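Local coordinates for USG-1 protein homolog (PDB 2HJS) that is probably an NAD-binding oxidoreductase of the aspartate-semialdehyde dehydrogenase family, with an activity not yet established and a likely dimerisation domain, at residues S67-A72 against A91-I96; H84-R89 against P125-S130. All coordinates share one frame; numbering follows the deposited sequence.

Contact 1 (S67-A72 against A91-I96); sequences SSVGLA and AGCSVI
Cys-93 reaches across to Val-69 and Ala-72 with both atoms of its side chain. Its CB lies 3.5 Å from the carbonyl O of Val-69. Beyond it, SG is anti to the backbone N (chi1 170°), a setting that lays the sulfur against two apolar groups of the other segment, CG2 of Val-69 and, 3.5 Å from SG, CB of Ala-72. Past this point the backbones pair as parallel strands, the two strands of a beta-alpha-beta crossover in the Rossmann-type NAD-binding domain, with helix 78-90 as the connection. Gly-92, of positive phi, ends that helix in a Schellman motif, and the chain then turns into the strand. Ser-94 N donates to Gly-70 O from above the carbonyl plane, 50° out of it. Ala-72 then takes part twice, its N bonding to Ser-94 O at 2.8 Å and its O accepting from Ile-96 N at 2.8 Å. On the face of Leu-71 and Ser-94, CD1 of Leu-71 meets CD1 of Ile-96 at 4.0 Å, and Leu-333 of helix 317-336 packs against Leu-71 and Ile-96. A water joins Gly-92 O to Ser-94 OG, whose protein partner is Phe-126 N.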
ATOM      1  N   SER A  67       3.590  -9.499  43.314  1.00 52.75           N
ATOM      2  CA  SER A  67       2.615 -10.117  44.209  1.00 53.32           C
ATOM      3  C   SER A  67       1.554  -9.091  44.676  1.00 53.11           C
ATOM      4  O   SER A  67       0.449  -9.473  45.125  1.00 54.80           O
ATOM      5  CB  SER A  67       3.292 -10.841  45.391  1.00 53.34           C
ATOM      6  OG  SER A  67       3.977  -9.918  46.215  1.00 54.92           O
ATOM      7  N   SER A  68       1.853  -7.797  44.533  1.00 52.87           N
ATOM      8  CA  SER A  68       0.929  -6.756  45.008  1.00 53.00           C
ATOM      9  C   SER A  68      -0.250  -6.530  44.062  1.00 52.75           C
ATOM     10  O   SER A  68      -1.240  -5.878  44.431  1.00 52.57           O
ATOM     11  CB  SER A  68       1.665  -5.437  45.198  1.00 53.08           C
ATOM     12  OG  SER A  68       2.066  -4.932  43.935  1.00 54.54           O
ATOM     13  N   VAL A  69      -0.115  -7.041  42.823  1.00 52.66           N
ATOM     14  CA  VAL A  69      -1.181  -6.869  41.869  1.00 52.38           C
ATOM     15  C   VAL A  69      -1.783  -8.226  41.474  1.00 52.76           C
ATOM     16  O   VAL A  69      -1.138  -9.313  41.593  1.00 54.03           O
ATOM     17  CB  VAL A  69      -0.723  -5.992  40.629  1.00 52.33           C
ATOM     18  CG1 VAL A  69      -0.524  -4.563  41.067  1.00 52.80           C
ATOM     19  CG2 VAL A  69       0.584  -6.500  40.007  1.00 51.67           C
ATOM     20  N   GLY A  70      -3.024  -8.165  40.999  1.00 53.07           N
ATOM     21  CA  GLY A  70      -3.720  -9.340  40.487  1.00 52.70           C
ATOM     22  C   GLY A  70      -3.745  -9.461  38.961  1.00 50.45           C
ATOM     23  O   GLY A  70      -3.977 -10.548  38.440  1.00 52.39           O
ATOM     24  N   LEU A  71      -3.542  -8.350  38.249  1.00 49.82           N
ATOM     25  CA  LEU A  71      -3.492  -8.311  36.778  1.00 48.09           C
ATOM     26  C   LEU A  71      -2.433  -7.295  36.288  1.00 48.47           C
ATOM     27  O   LEU A  71      -2.308  -6.217  36.888  1.00 48.01           O
ATOM     28  CB  LEU A  71      -4.872  -7.938  36.188  1.00 47.92           C
ATOM     29  CG  LEU A  71      -5.037  -7.777  34.651  1.00 46.86           C
ATOM     30  CD1 LEU A  71      -4.749  -9.098  33.871  1.00 44.52           C
ATOM     31  CD2 LEU A  71      -6.451  -7.289  34.321  1.00 47.44           C
ATOM     32  N   ALA A  72      -1.686  -7.637  35.207  1.00 47.95           N
ATOM     33  CA  ALA A  72      -0.662  -6.755  34.629  1.00 47.15           C
ATOM     34  C   ALA A  72      -0.779  -6.708  33.112  1.00 47.97           C
ATOM     35  O   ALA A  72      -0.839  -7.747  32.443  1.00 47.48           O
ATOM     36  CB  ALA A  72       0.736  -7.166  35.024  1.00 46.04           C
ATOM     37  N   ALA A  91       4.182 -14.974  40.550  1.00 55.70           N
ATOM     38  CA  ALA A  91       3.882 -14.171  41.743  1.00 55.65           C
ATOM     39  C   ALA A  91       2.352 -14.075  41.977  1.00 55.85           C
ATOM     40  O   ALA A  91       1.832 -13.522  43.089  1.00 56.34           O
ATOM     41  CB  ALA A  91       4.564 -12.792  41.660  1.00 55.41           C
ATOM     42  N   GLY A  92       1.625 -14.599  40.956  1.00 55.71           N
ATOM     43  CA  GLY A  92       0.151 -14.785  41.145  1.00 55.47           C
ATOM     44  C   GLY A  92      -0.598 -13.818  40.266  1.00 55.31           C
ATOM     45  O   GLY A  92      -1.839 -13.836  40.178  1.00 56.02           O
ATOM     46  N   CYS A  93       0.175 -13.000  39.560  1.00 55.30           N
ATOM     47  CA  CYS A  93      -0.368 -11.939  38.770  1.00 53.90           C
ATOM     48  C   CYS A  93      -0.644 -12.419  37.330  1.00 53.88           C
ATOM     49  O   CYS A  93       0.244 -12.954  36.663  1.00 53.60           O
ATOM     50  CB  CYS A  93       0.603 -10.740  38.853  1.00 54.55           C
ATOM     51  SG  CYS A  93       0.188  -9.385  37.662  1.00 55.80           S
ATOM     52  N   SER A  94      -1.882 -12.248  36.857  1.00 52.40           N
ATOM     53  CA  SER A  94      -2.239 -12.647  35.513  1.00 51.65           C
ATOM     54  C   SER A  94      -1.638 -11.617  34.561  1.00 51.32           C
ATOM     55  O   SER A  94      -1.624 -10.417  34.849  1.00 51.81           O
ATOM     56  CB  SER A  94      -3.752 -12.682  35.336  1.00 51.32           C
ATOM     57  OG  SER A  94      -4.315 -13.864  35.855  1.00 52.51           O
ATOM     58  N   VAL A  95      -1.133 -12.073  33.429  1.00 51.01           N
ATOM     59  CA  VAL A  95      -0.403 -11.173  32.545  1.00 50.14           C
ATOM     60  C   VAL A  95      -1.038 -11.134  31.193  1.00 50.53           C
ATOM     61  O   VAL A  95      -1.318 -12.183  30.593  1.00 51.58           O
ATOM     62  CB  VAL A  95       1.085 -11.578  32.442  1.00 50.01           C
ATOM     63  CG1 VAL A  95       1.824 -10.720  31.422  1.00 47.27           C
ATOM     64  CG2 VAL A  95       1.748 -11.467  33.798  1.00 48.08           C
ATOM     65  N   ILE A  96      -1.259  -9.924  30.694  1.00 49.91           N
ATOM     66  CA  ILE A  96      -1.579  -9.751  29.289  1.00 48.23           C
ATOM     67  C   ILE A  96      -0.412  -9.013  28.626  1.00 49.43           C
ATOM     68  O   ILE A  96      -0.168  -7.842  28.930  1.00 49.49           O
ATOM     69  CB  ILE A  96      -2.900  -9.000  29.079  1.00 48.17           C
ATOM     70  CG1 ILE A  96      -4.073  -9.842  29.587  1.00 46.71           C
ATOM     71  CG2 ILE A  96      -3.128  -8.653  27.580  1.00 45.95           C
ATOM     72  CD1 ILE A  96      -5.254  -8.977  29.938  1.00 47.98           C
TER
HETATM   73  O   HOH W   1      -1.160 -11.721  42.903  1.00 71.14           O
HETATM   74  O   HOH W   2      -4.646 -13.786  38.595  1.00 62.73           O

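Contact 2 (H84-R89 against P125-S130); sequences HAERAR and PFLLSS
With CG anti to the backbone N (chi1 152°), the side chain of Arg-89 leaves the last turn of its helix toward Pro-125 and Leu-127; Leu-127 has its CG anti to N as well, and its CB is directed at the helix. Bends at chi2 and chi3 of the arginine then set CD 3.2 Å from Pro-125 O and NE close to CB of Leu-127; the two side chains cross at about a right angle. NH1 donates to Pro-125 O at 3.1 Å, a nearly straight bond (170° at the hydrogen) lying in the carbonyl plane and close to the guanidinium plane. One face of the same flat group rests on CB of Leu-127, which stands 3.5 Å above the plane, offset toward the rim. The edge of the group is thus bonded while one of its flat faces packs on a methylene. This is helix-on-sheet packing of a Rossmann-type fold: helix 78-90 lies over strand 127-129, the last strand of its sheet within the chain, and the two short segments run at 145°, with axes 9.9 Å apart. Further back along the helix, CG of Glu-86 touches CD2 of Leu-127 at 3.9 Å, while the other branch, CD1, faces CB of Ala-85 at 4.2 Å. Ahead of the strand, Pro-125 follows a cis peptide bond, and its CB and CG pack near the carbonyl O of Arg-89.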
ATOM      1  N   HIS A  84      10.404 -10.103  32.714  1.00 52.08           N
ATOM      2  CA  HIS A  84       9.452 -10.016  33.835  1.00 52.16           C
ATOM      3  C   HIS A  84       8.119 -10.767  33.736  1.00 52.26           C
ATOM      4  O   HIS A  84       7.524 -11.028  34.766  1.00 52.17           O
ATOM      5  CB  HIS A  84       9.145  -8.549  34.184  1.00 52.44           C
ATOM      6  CG  HIS A  84      10.337  -7.768  34.638  1.00 52.60           C
ATOM      7  ND1 HIS A  84      10.854  -7.867  35.913  1.00 53.93           N
ATOM      8  CD2 HIS A  84      11.104  -6.862  33.988  1.00 51.83           C
ATOM      9  CE1 HIS A  84      11.898  -7.065  36.024  1.00 53.39           C
ATOM     10  NE2 HIS A  84      12.067  -6.442  34.872  1.00 52.83           N
ATOM     11  N   ALA A  85       7.616 -11.083  32.541  1.00 52.03           N
ATOM     12  CA  ALA A  85       6.224 -11.571  32.456  1.00 52.67           C
ATOM     13  C   ALA A  85       5.991 -12.911  33.176  1.00 53.04           C
ATOM     14  O   ALA A  85       5.015 -13.069  33.918  1.00 52.72           O
ATOM     15  CB  ALA A  85       5.719 -11.625  31.011  1.00 52.23           C
ATOM     16  N   GLU A  86       6.893 -13.858  32.970  1.00 53.94           N
ATOM     17  CA  GLU A  86       6.785 -15.161  33.629  1.00 55.04           C
ATOM     18  C   GLU A  86       6.954 -15.030  35.123  1.00 55.20           C
ATOM     19  O   GLU A  86       6.121 -15.542  35.869  1.00 55.78           O
ATOM     20  CB  GLU A  86       7.751 -16.189  33.026  1.00 54.75           C
ATOM     21  CG  GLU A  86       7.296 -16.659  31.628  1.00 55.57           C
ATOM     22  CD  GLU A  86       8.325 -17.537  30.931  1.00 56.81           C
ATOM     23  OE1 GLU A  86       8.201 -18.788  30.987  1.00 59.63           O
ATOM     24  OE2 GLU A  86       9.271 -16.969  30.341  1.00 59.13           O
ATOM     25  N   ARG A  87       8.009 -14.331  35.557  1.00 55.68           N
ATOM     26  CA  ARG A  87       8.222 -14.018  36.987  1.00 56.44           C
ATOM     27  C   ARG A  87       6.980 -13.385  37.619  1.00 55.43           C
ATOM     28  O   ARG A  87       6.570 -13.780  38.703  1.00 55.41           O
ATOM     29  CB  ARG A  87       9.453 -13.130  37.190  1.00 56.16           C
ATOM     30  CG  ARG A  87      10.780 -13.905  37.144  1.00 59.20           C
ATOM     31  CD  ARG A  87      12.035 -13.020  36.977  1.00 59.59           C
ATOM     32  NE  ARG A  87      11.913 -11.729  37.659  1.00 65.76           N
ATOM     33  CZ  ARG A  87      12.187 -11.501  38.950  1.00 69.71           C
ATOM     34  NH1 ARG A  87      12.025 -10.265  39.426  1.00 71.43           N
ATOM     35  NH2 ARG A  87      12.618 -12.477  39.772  1.00 70.40           N
ATOM     36  N   ALA A  88       6.357 -12.441  36.916  1.00 54.79           N
ATOM     37  CA  ALA A  88       5.108 -11.836  37.385  1.00 54.33           C
ATOM     38  C   ALA A  88       3.980 -12.852  37.559  1.00 54.20           C
ATOM     39  O   ALA A  88       3.207 -12.748  38.525  1.00 52.93           O
ATOM     40  CB  ALA A  88       4.654 -10.705  36.460  1.00 53.94           C
ATOM     41  N   ARG A  89       3.863 -13.804  36.621  1.00 53.84           N
ATOM     42  CA  ARG A  89       2.795 -14.802  36.710  1.00 54.23           C
ATOM     43  C   ARG A  89       3.035 -15.752  37.895  1.00 55.13           C
ATOM     44  O   ARG A  89       2.082 -16.132  38.608  1.00 55.52           O
ATOM     45  CB  ARG A  89       2.568 -15.572  35.397  1.00 53.79           C
ATOM     46  CG  ARG A  89       2.031 -16.940  35.665  1.00 54.27           C
ATOM     47  CD  ARG A  89       1.067 -17.502  34.680  1.00 53.60           C
ATOM     48  NE  ARG A  89       1.742 -18.421  33.797  1.00 54.74           N
ATOM     49  CZ  ARG A  89       1.152 -19.313  33.001  1.00 55.59           C
ATOM     50  NH1 ARG A  89      -0.164 -19.487  32.991  1.00 55.74           N
ATOM     51  NH2 ARG A  89       1.902 -20.064  32.226  1.00 52.96           N
ATOM     52  N   PRO A 125      -3.361 -18.202  37.693  1.00 59.96           N
ATOM     53  CA  PRO A 125      -2.981 -16.995  36.907  1.00 58.58           C
ATOM     54  C   PRO A 125      -2.716 -17.194  35.403  1.00 57.48           C
ATOM     55  O   PRO A 125      -2.035 -18.136  35.002  1.00 57.83           O
ATOM     56  CB  PRO A 125      -1.717 -16.485  37.610  1.00 58.78           C
ATOM     57  CG  PRO A 125      -1.259 -17.630  38.510  1.00 59.61           C
ATOM     58  CD  PRO A 125      -2.446 -18.453  38.839  1.00 58.82           C
ATOM     59  N   PHE A 126      -3.265 -16.303  34.577  1.00 55.49           N
ATOM     60  CA  PHE A 126      -3.145 -16.414  33.136  1.00 53.80           C
ATOM     61  C   PHE A 126      -1.853 -15.763  32.639  1.00 53.06           C
ATOM     62  O   PHE A 126      -1.268 -14.897  33.300  1.00 52.02           O
ATOM     63  CB  PHE A 126      -4.377 -15.819  32.439  1.00 53.47           C
ATOM     64  CG  PHE A 126      -5.692 -16.463  32.847  1.00 53.32           C
ATOM     65  CD1 PHE A 126      -6.186 -17.564  32.160  1.00 52.53           C
ATOM     66  CD2 PHE A 126      -6.430 -15.965  33.929  1.00 54.37           C
ATOM     67  CE1 PHE A 126      -7.394 -18.151  32.523  1.00 52.90           C
ATOM     68  CE2 PHE A 126      -7.648 -16.559  34.313  1.00 52.97           C
ATOM     69  CZ  PHE A 126      -8.130 -17.649  33.606  1.00 52.24           C
ATOM     70  N   LEU A 127      -1.380 -16.225  31.493  1.00 52.47           N
ATOM     71  CA  LEU A 127      -0.309 -15.547  30.788  1.00 52.41           C
ATOM     72  C   LEU A 127      -0.617 -15.595  29.297  1.00 52.68           C
ATOM     73  O   LEU A 127      -0.454 -16.629  28.636  1.00 52.63           O
ATOM     74  CB  LEU A 127       1.054 -16.153  31.145  1.00 52.56           C
ATOM     75  CG  LEU A 127       2.269 -15.716  30.312  1.00 52.90           C
ATOM     76  CD1 LEU A 127       2.467 -14.194  30.329  1.00 52.07           C
ATOM     77  CD2 LEU A 127       3.533 -16.433  30.779  1.00 51.89           C
ATOM     78  N   LEU A 128      -1.100 -14.468  28.777  1.00 52.60           N
ATOM     79  CA  LEU A 128      -1.660 -14.421  27.439  1.00 51.88           C
ATOM     80  C   LEU A 128      -1.003 -13.315  26.683  1.00 52.13           C
ATOM     81  O   LEU A 128      -0.524 -12.355  27.287  1.00 51.89           O
ATOM     82  CB  LEU A 128      -3.159 -14.123  27.501  1.00 52.08           C
ATOM     83  CG  LEU A 128      -3.945 -15.003  28.476  1.00 54.08           C
ATOM     84  CD1 LEU A 128      -5.250 -14.341  28.843  1.00 53.76           C
ATOM     85  CD2 LEU A 128      -4.142 -16.394  27.887  1.00 52.03           C
ATOM     86  N   SER A 129      -1.004 -13.439  25.355  1.00 51.86           N
ATOM     87  CA  SER A 129      -0.557 -12.359  24.490  1.00 52.47           C
ATOM     88  C   SER A 129      -1.762 -11.654  23.882  1.00 52.59           C
ATOM     89  O   SER A 129      -2.750 -12.281  23.489  1.00 53.14           O
ATOM     90  CB  SER A 129       0.365 -12.878  23.367  1.00 51.76           C
ATOM     91  OG  SER A 129       1.576 -13.392  23.901  1.00 53.36           O
ATOM     92  N   SER A 130      -1.681 -10.345  23.793  1.00 52.13           N
ATOM     93  CA  SER A 130      -2.626  -9.632  22.951  1.00 52.22           C
ATOM     94  C   SER A 130      -1.890  -9.323  21.628  1.00 52.48           C
ATOM     95  O   SER A 130      -0.794  -8.771  21.661  1.00 53.76           O
ATOM     96  CB  SER A 130      -3.122  -8.387  23.686  1.00 51.29           C
ATOM     97  OG  SER A 130      -4.272  -7.853  23.081  1.00 52.36           O
TER

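Overall arrangement
Contacts 1 and 2 have centres 8 Å apart and belong to one parallel region of the seven-stranded sheet in the NAD-binding domain. In chain order their segments alternate: 67-72, 84-89, 91-96, then 125-130. Strand 71-74, helix 78-90 and strand 94-97 follow one another directly, and strand 127-129 joins the far side of 94-97. Val-95 ties the two together: its N and O probably bond to Phe-126 O and Leu-128 N, and its CB meets CD1 of Leu-127 beneath the helix. Here the crossover helix packs on strand 94-97, which it leads into, and on the neighbouring strand 127-129, and so spans the two strands at this end of the sheet.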